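Local coordinates for response regulator receiver modulated diguanylate cyclase with PAS/PAC sensor (Desulfovibrio desulfuricans subsp. desulfuricans, PDB 3CG0), which probably makes cyclic di-GMP under control of phosphorylation of its receiver domain, the part of the multidomain protein in this structure, at residues A23-Q28 and D116-S121; E72-L77 and K101-F106. All coordinates share one frame; numbering follows the deposited sequence.

The chain starts with strand 11-15 and then helix 19-32, whose middle is the first half of interaction 1. That contact stays open through most of the domain and closes only at helix 115-132, so it brings the first and last helices together. Interaction 2 is nested inside this long loop. It opens on helix 70-80 and closes at the turn after helix 94-101, spanning helix 70-80, strand 85-89 and helix 94-101. The two contacts lie on opposite sides of the chain's centre, about 20 Å apart between centres. F106 and S121 touch and so link their second segments, and both contacts reach a second subunit.

Interaction 1: residues A23-Q28 and D116-S121; sequences ATLRIQ and DTLHRS
L118 of helix 115-132 faces helix 19-32 and touches L25 and Q28 there. Its CB points toward the other helix, and with CG anti to the backbone N (chi1 179°) the side chain continues across the gap. CG forks into two methyls. CD2 is the leading one and sits against two side chains at once. It lies 4.0 Å from CB of Q28, near the base of that side chain. It also lies 4.1 Å from CD2 of L25, where the two methyls touch as the leucines pass each other at a slant. The other branch hangs back, with CD1 of L118 4.5 Å from CD2 of L25. The helices themselves stay well apart, the CA atoms of Q28 and L118 being 8.5 Å from each other.

This is the flavodoxin-like receiver fold of the CheY family, a parallel sheet with strand order 2-1-3-4-5. Helices 19-32 and 115-132, the first and last of the chain, meet on one face of the sheet through their side chains. L118 also packs on L109 of strand 107-110, on V113, and on L29 and L32 of helix 19-32, so the methyl contact belongs to a larger apolar core.

Q28 adds a polar tie from its far end. Its chain is extended beyond CG (chi2 -180°), and NE2 donates a hydrogen bond to the carbonyl O of V113, just ahead of helix 115-132. D116 and R120 serve a different interface, between subunits: D116 forms a salt bridge with R120 of the second subunit, and R120 with D116 of that subunit.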
ATOM      1  N   ALA C  23       6.693   7.877  38.600  1.00 44.89           N
ATOM      2  CA  ALA C  23       7.159   6.556  38.978  1.00 41.88           C
ATOM      3  C   ALA C  23       6.165   5.494  38.562  1.00 37.28           C
ATOM      4  O   ALA C  23       6.557   4.497  37.959  1.00 40.13           O
ATOM      5  CB  ALA C  23       7.413   6.492  40.482  1.00 45.76           C
ATOM      6  N   THR C  24       4.888   5.725  38.867  1.00 39.56           N
ATOM      7  CA  THR C  24       3.788   4.833  38.460  1.00 43.52           C
ATOM      8  C   THR C  24       3.735   4.655  36.939  1.00 41.71           C
ATOM      9  O   THR C  24       3.606   3.528  36.439  1.00 48.06           O
ATOM     10  CB  THR C  24       2.421   5.357  38.969  1.00 50.63           C
ATOM     11  OG1 THR C  24       2.542   5.785  40.329  1.00 47.73           O
ATOM     12  CG2 THR C  24       1.340   4.282  38.866  1.00 51.10           C
ATOM     13  N   LEU C  25       3.851   5.767  36.209  1.00 40.90           N
ATOM     14  CA  LEU C  25       4.005   5.741  34.757  1.00 35.09           C
ATOM     15  C   LEU C  25       5.215   4.941  34.299  1.00 37.11           C
ATOM     16  O   LEU C  25       5.108   4.148  33.377  1.00 37.88           O
ATOM     17  CB  LEU C  25       4.147   7.154  34.198  1.00 42.54           C
ATOM     18  CG  LEU C  25       2.991   7.776  33.444  1.00 46.97           C
ATOM     19  CD1 LEU C  25       3.481   9.087  32.885  1.00 47.25           C
ATOM     20  CD2 LEU C  25       2.528   6.840  32.336  1.00 42.73           C
ATOM     21  N   ARG C  26       6.367   5.171  34.924  1.00 42.03           N
ATOM     22  CA  ARG C  26       7.597   4.453  34.578  0.50 40.80           C
ATOM     23  C   ARG C  26       7.428   2.942  34.778  1.00 41.32           C
ATOM     24  O   ARG C  26       7.872   2.154  33.945  1.00 37.65           O
ATOM     25  CB  ARG C  26       8.770   4.980  35.403  0.50 40.79           C
ATOM     26  CG  ARG C  26      10.119   4.821  34.733  0.50 44.02           C
ATOM     27  CD  ARG C  26      11.235   5.480  35.537  0.50 40.08           C
ATOM     28  NE  ARG C  26      12.439   5.626  34.717  0.50 45.60           N
ATOM     29  CZ  ARG C  26      13.346   6.587  34.867  0.50 32.28           C
ATOM     30  NH1 ARG C  26      13.208   7.503  35.823  0.50 39.04           N
ATOM     31  NH2 ARG C  26      14.393   6.631  34.057  0.50 30.40           N
ATOM     32  N   ILE C  27       6.776   2.557  35.881  1.00 38.41           N
ATOM     33  CA  ILE C  27       6.479   1.141  36.201  1.00 40.18           C
ATOM     34  C   ILE C  27       5.624   0.507  35.107  1.00 38.30           C
ATOM     35  O   ILE C  27       5.989  -0.533  34.565  1.00 44.49           O
ATOM     36  CB  ILE C  27       5.772   0.974  37.581  1.00 42.84           C
ATOM     37  CG1 ILE C  27       6.723   1.271  38.738  1.00 39.81           C
ATOM     38  CG2 ILE C  27       5.209  -0.445  37.771  1.00 45.17           C
ATOM     39  CD1 ILE C  27       6.010   1.422  40.066  1.00 34.97           C
ATOM     40  N   GLN C  28       4.512   1.164  34.765  1.00 39.26           N
ATOM     41  CA  GLN C  28       3.632   0.732  33.668  1.00 42.08           C
ATOM     42  C   GLN C  28       4.333   0.606  32.323  1.00 41.42           C
ATOM     43  O   GLN C  28       4.098  -0.356  31.615  1.00 40.54           O
ATOM     44  CB  GLN C  28       2.431   1.660  33.518  1.00 44.47           C
ATOM     45  CG  GLN C  28       1.361   1.471  34.571  1.00 49.64           C
ATOM     46  CD  GLN C  28       0.193   2.412  34.373  1.00 56.99           C
ATOM     47  OE1 GLN C  28       0.309   3.621  34.574  1.00 56.72           O
ATOM     48  NE2 GLN C  28      -0.946   1.858  33.988  1.00 62.84           N
ATOM     49  N   ASP C 116      -3.179  -0.851  29.244  1.00 58.61           N
ATOM     50  CA  ASP C 116      -3.562  -1.343  27.922  1.00 60.93           C
ATOM     51  C   ASP C 116      -3.936  -0.206  26.964  1.00 59.04           C
ATOM     52  O   ASP C 116      -3.665  -0.291  25.769  1.00 57.28           O
ATOM     53  CB  ASP C 116      -4.659  -2.423  28.014  1.00 66.45           C
ATOM     54  CG  ASP C 116      -6.065  -1.850  28.033  1.00 74.86           C
ATOM     55  OD1 ASP C 116      -6.795  -2.019  27.028  1.00 81.92           O
ATOM     56  OD2 ASP C 116      -6.440  -1.224  29.047  1.00 84.42           O
ATOM     57  N   THR C 117      -4.518   0.864  27.508  1.00 56.57           N
ATOM     58  CA  THR C 117      -4.793   2.081  26.747  1.00 58.12           C
ATOM     59  C   THR C 117      -3.484   2.798  26.430  1.00 53.58           C
ATOM     60  O   THR C 117      -3.281   3.276  25.317  1.00 53.88           O
ATOM     61  CB  THR C 117      -5.709   3.050  27.518  1.00 58.43           C
ATOM     62  OG1 THR C 117      -6.684   2.305  28.254  1.00 67.04           O
ATOM     63  CG2 THR C 117      -6.415   3.998  26.553  1.00 60.02           C
ATOM     64  N   LEU C 118      -2.606   2.858  27.424  1.00 53.07           N
ATOM     65  CA  LEU C 118      -1.276   3.431  27.290  1.00 48.17           C
ATOM     66  C   LEU C 118      -0.501   2.767  26.153  1.00 54.00           C
ATOM     67  O   LEU C 118       0.081   3.450  25.313  1.00 54.73           O
ATOM     68  CB  LEU C 118      -0.526   3.269  28.617  1.00 48.82           C
ATOM     69  CG  LEU C 118       0.905   3.767  28.743  1.00 40.67           C
ATOM     70  CD1 LEU C 118       0.930   5.234  28.407  1.00 30.33           C
ATOM     71  CD2 LEU C 118       1.427   3.496  30.153  1.00 40.99           C
ATOM     72  N   HIS C 119      -0.529   1.438  26.118  1.00 53.18           N
ATOM     73  CA  HIS C 119       0.195   0.676  25.111  1.00 51.75           C
ATOM     74  C   HIS C 119      -0.311   0.903  23.685  1.00 50.23           C
ATOM     75  O   HIS C 119       0.487   1.082  22.766  1.00 57.38           O
ATOM     76  CB  HIS C 119       0.152  -0.812  25.440  1.00 55.02           C
ATOM     77  CG  HIS C 119       0.717  -1.674  24.358  1.00 57.20           C
ATOM     78  ND1 HIS C 119       2.047  -1.637  23.998  1.00 56.65           N
ATOM     79  CD2 HIS C 119       0.128  -2.575  23.536  1.00 57.73           C
ATOM     80  CE1 HIS C 119       2.258  -2.486  23.009  1.00 59.63           C
ATOM     81  NE2 HIS C 119       1.110  -3.068  22.709  1.00 68.80           N
ATOM     82  N   ARG C 120      -1.630   0.896  23.513  1.00 50.01           N
ATOM     83  CA  ARG C 120      -2.252   1.097  22.202  1.00 50.02           C
ATOM     84  C   ARG C 120      -2.115   2.533  21.688  1.00 51.16           C
ATOM     85  O   ARG C 120      -1.937   2.744  20.488  1.00 55.68           O
ATOM     86  CB  ARG C 120      -3.733   0.664  22.210  1.00 51.40           C
ATOM     87  CG  ARG C 120      -3.976  -0.840  22.424  1.00 54.15           C
ATOM     88  CD  ARG C 120      -2.978  -1.701  21.647  1.00 62.31           C
ATOM     89  NE  ARG C 120      -3.365  -3.111  21.551  1.00 57.83           N
ATOM     90  CZ  ARG C 120      -2.606  -4.057  20.998  1.00 61.39           C
ATOM     91  NH1 ARG C 120      -3.035  -5.314  20.946  1.00 58.42           N
ATOM     92  NH2 ARG C 120      -1.414  -3.753  20.496  1.00 58.08           N
ATOM     93  N   SER C 121      -2.203   3.508  22.594  1.00 43.07           N
ATOM     94  CA  SER C 121      -2.011   4.918  22.251  1.00 40.73           C
ATOM     95  C   SER C 121      -0.636   5.183  21.688  1.00 37.24           C
ATOM     96  O   SER C 121      -0.511   5.847  20.665  1.00 37.72           O
ATOM     97  CB  SER C 121      -2.212   5.786  23.478  1.00 34.49           C
ATOM     98  OG  SER C 121      -3.427   5.450  24.087  1.00 48.16           O
TER

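Interaction 2: residues E72-L77 and K101-F106; sequences ETAARL and KRVNPF
V103 packs its branched side chain against A74 and A75 of helix 70-80, and the contact across the segments is apolar. CG1 of V103 meets CB of A75 at 3.8 Å, methyl to methyl. CG2, the other branch, approaches CB of A74 at 4.2 Å. The fork of the valine thus spans two successive alanines. Its chi1 of -30° is turned away from a staggered value and places CG1 beside its own backbone N. A74 points its CB toward the turn, whereas the CB of A75 leaves the helix to one side.

Small side chains let the valine come close to the helix backbone. CB of V103 is 4.0 Å from CA of A75, and CG1 of V103 is 3.9 Å from the N of A75. The CA atoms of A75 and V103 are just 5.0 Å apart.

The two segments share no hydrogen bond; each has its own backbone bonds. R76 N to E72 O and L77 N to T73 O are ordinary helical bonds. On the other side K101 to N104 form a type I beta turn, closed by N104 N to K101 O at 2.9 Å. N104 then takes a positive phi of 44° as the chain leaves helix 94-101 for strand 107-110. At the outer side N104 and F106 meet their counterparts in the second subunit, by hydrogen bond and by ring contact respectively.

In the receiver fold, helix 70-80 follows strand 57-61, which ends at D61, the predicted phosphorylation site. Strand 85-89 lies beneath the contact: its F87 touches A74, V103 and P105, so the helix and the turn before strand 107-110 share one support on the sheet.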
ATOM      1  N   GLU C  72       3.160  24.344  26.390  1.00 38.69           N
ATOM      2  CA  GLU C  72       4.338  24.937  25.763  1.00 42.82           C
ATOM      3  C   GLU C  72       5.499  23.964  25.659  1.00 38.97           C
ATOM      4  O   GLU C  72       6.290  24.034  24.725  1.00 42.19           O
ATOM      5  CB  GLU C  72       4.824  26.139  26.566  1.00 41.40           C
ATOM      6  CG  GLU C  72       3.893  27.337  26.583  1.00 54.09           C
ATOM      7  CD  GLU C  72       4.458  28.469  27.419  1.00 60.28           C
ATOM      8  OE1 GLU C  72       4.719  29.549  26.848  1.00 75.21           O
ATOM      9  OE2 GLU C  72       4.664  28.273  28.643  1.00 67.03           O
ATOM     10  N   THR C  73       5.630  23.097  26.658  1.00 40.93           N
ATOM     11  CA  THR C  73       6.618  22.029  26.625  1.00 36.28           C
ATOM     12  C   THR C  73       6.278  21.080  25.471  1.00 28.65           C
ATOM     13  O   THR C  73       7.126  20.796  24.645  1.00 34.76           O
ATOM     14  CB  THR C  73       6.669  21.282  27.972  1.00 36.48           C
ATOM     15  OG1 THR C  73       6.957  22.221  29.020  1.00 41.90           O
ATOM     16  CG2 THR C  73       7.728  20.224  27.952  1.00 34.79           C
ATOM     17  N   ALA C  74       5.028  20.641  25.394  1.00 35.81           N
ATOM     18  CA  ALA C  74       4.592  19.788  24.273  1.00 36.28           C
ATOM     19  C   ALA C  74       4.695  20.481  22.902  1.00 37.46           C
ATOM     20  O   ALA C  74       5.183  19.883  21.954  1.00 43.06           O
ATOM     21  CB  ALA C  74       3.203  19.314  24.511  1.00 33.27           C
ATOM     22  N   ALA C  75       4.264  21.744  22.806  1.00 42.91           N
ATOM     23  CA  ALA C  75       4.434  22.545  21.576  1.00 36.22           C
ATOM     24  C   ALA C  75       5.861  22.531  21.067  1.00 41.59           C
ATOM     25  O   ALA C  75       6.091  22.350  19.871  1.00 46.39           O
ATOM     26  CB  ALA C  75       3.968  23.987  21.782  1.00 38.81           C
ATOM     27  N   ARG C  76       6.825  22.671  21.972  1.00 43.27           N
ATOM     28  CA  ARG C  76       8.223  22.659  21.572  1.00 47.39           C
ATOM     29  C   ARG C  76       8.766  21.285  21.216  1.00 47.32           C
ATOM     30  O   ARG C  76       9.510  21.149  20.244  1.00 53.79           O
ATOM     31  CB  ARG C  76       9.098  23.355  22.610  1.00 45.26           C
ATOM     32  CG  ARG C  76       9.224  24.845  22.333  1.00 61.03           C
ATOM     33  CD  ARG C  76       9.603  25.620  23.576  1.00 72.12           C
ATOM     34  NE  ARG C  76       9.550  27.067  23.357  1.00 82.72           N
ATOM     35  CZ  ARG C  76       8.465  27.827  23.518  1.00 83.15           C
ATOM     36  NH1 ARG C  76       7.306  27.297  23.898  1.00 80.46           N
ATOM     37  NH2 ARG C  76       8.543  29.134  23.293  1.00 83.67           N
ATOM     38  N   LEU C  77       8.397  20.272  21.989  1.00 48.53           N
ATOM     39  CA  LEU C  77       8.780  18.892  21.676  1.00 43.75           C
ATOM     40  C   LEU C  77       8.189  18.429  20.338  1.00 40.72           C
ATOM     41  O   LEU C  77       8.877  17.781  19.546  1.00 48.12           O
ATOM     42  CB  LEU C  77       8.365  17.944  22.815  1.00 41.44           C
ATOM     43  CG  LEU C  77       8.988  18.156  24.205  1.00 33.52           C
ATOM     44  CD1 LEU C  77       8.283  17.319  25.248  1.00 39.33           C
ATOM     45  CD2 LEU C  77      10.479  17.884  24.214  1.00 46.48           C
ATOM     46  N   LYS C 101      -5.075  21.820  22.027  1.00 54.50           N
ATOM     47  CA  LYS C 101      -5.528  21.558  20.656  1.00 51.98           C
ATOM     48  C   LYS C 101      -4.502  22.012  19.604  1.00 52.97           C
ATOM     49  O   LYS C 101      -4.226  21.284  18.654  1.00 51.58           O
ATOM     50  CB  LYS C 101      -6.878  22.241  20.403  1.00 52.56           C
ATOM     51  CG  LYS C 101      -7.594  21.773  19.134  1.00 63.98           C
ATOM     52  CD  LYS C 101      -8.515  22.843  18.541  1.00 77.81           C
ATOM     53  CE  LYS C 101      -9.936  22.797  19.108  1.00 86.53           C
ATOM     54  NZ  LYS C 101     -10.075  23.571  20.377  1.00 93.23           N
ATOM     55  N   ARG C 102      -3.923  23.194  19.807  1.00 51.97           N
ATOM     56  CA  ARG C 102      -2.995  23.809  18.847  1.00 54.80           C
ATOM     57  C   ARG C 102      -1.645  23.118  18.659  1.00 57.07           C
ATOM     58  O   ARG C 102      -0.992  23.322  17.631  1.00 62.87           O
ATOM     59  CB  ARG C 102      -2.761  25.288  19.179  1.00 56.15           C
ATOM     60  CG  ARG C 102      -3.870  26.216  18.712  1.00 63.69           C
ATOM     61  CD  ARG C 102      -4.711  26.747  19.859  1.00 73.32           C
ATOM     62  NE  ARG C 102      -4.026  27.809  20.597  1.00 80.63           N
ATOM     63  CZ  ARG C 102      -4.615  28.634  21.463  1.00 85.84           C
ATOM     64  NH1 ARG C 102      -5.918  28.537  21.716  1.00 86.73           N
ATOM     65  NH2 ARG C 102      -3.898  29.565  22.081  1.00 79.45           N
ATOM     66  N   VAL C 103      -1.214  22.308  19.629  1.00 54.93           N
ATOM     67  CA  VAL C 103       0.017  21.520  19.453  1.00 48.84           C
ATOM     68  C   VAL C 103      -0.310  20.230  18.683  1.00 48.55           C
ATOM     69  O   VAL C 103       0.588  19.502  18.253  1.00 51.07           O
ATOM     70  CB  VAL C 103       0.777  21.231  20.805  1.00 47.39           C
ATOM     71  CG1 VAL C 103       0.559  22.348  21.816  1.00 35.57           C
ATOM     72  CG2 VAL C 103       0.396  19.897  21.415  1.00 34.66           C
ATOM     73  N   ASN C 104      -1.606  20.009  18.477  1.00 50.35           N
ATOM     74  CA  ASN C 104      -2.172  18.776  17.918  1.00 49.03           C
ATOM     75  C   ASN C 104      -1.569  17.495  18.493  1.00 51.42           C
ATOM     76  O   ASN C 104      -0.752  16.842  17.831  1.00 56.54           O
ATOM     77  CB  ASN C 104      -2.137  18.769  16.382  1.00 48.05           C
ATOM     78  CG  ASN C 104      -2.938  17.607  15.785  1.00 61.61           C
ATOM     79  OD1 ASN C 104      -4.038  17.279  16.254  1.00 57.08           O
ATOM     80  ND2 ASN C 104      -2.373  16.966  14.765  1.00 61.04           N
ATOM     81  N   PRO C 105      -1.958  17.137  19.736  1.00 50.16           N
ATOM     82  CA  PRO C 105      -1.458  15.895  20.297  1.00 46.66           C
ATOM     83  C   PRO C 105      -2.212  14.730  19.691  1.00 47.61           C
ATOM     84  O   PRO C 105      -3.231  14.915  19.031  1.00 52.86           O
ATOM     85  CB  PRO C 105      -1.833  16.008  21.766  1.00 42.43           C
ATOM     86  CG  PRO C 105      -3.098  16.789  21.737  1.00 45.68           C
ATOM     87  CD  PRO C 105      -2.879  17.815  20.668  1.00 44.17           C
ATOM     88  N   PHE C 106      -1.719  13.532  19.940  1.00 45.92           N
ATOM     89  CA  PHE C 106      -2.365  12.347  19.464  1.00 38.28           C
ATOM     90  C   PHE C 106      -3.658  12.062  20.233  1.00 43.14           C
ATOM     91  O   PHE C 106      -4.678  11.683  19.653  1.00 41.57           O
ATOM     92  CB  PHE C 106      -1.414  11.175  19.607  1.00 40.58           C
ATOM     93  CG  PHE C 106      -2.053   9.877  19.306  1.00 24.27           C
ATOM     94  CD1 PHE C 106      -2.272   9.501  17.986  1.00 41.85           C
ATOM     95  CD2 PHE C 106      -2.469   9.043  20.337  1.00 36.56           C
ATOM     96  CE1 PHE C 106      -2.874   8.297  17.699  1.00 32.40           C
ATOM     97  CE2 PHE C 106      -3.064   7.840  20.061  1.00 31.15           C
ATOM     98  CZ  PHE C 106      -3.271   7.478  18.741  1.00 24.85           C
TER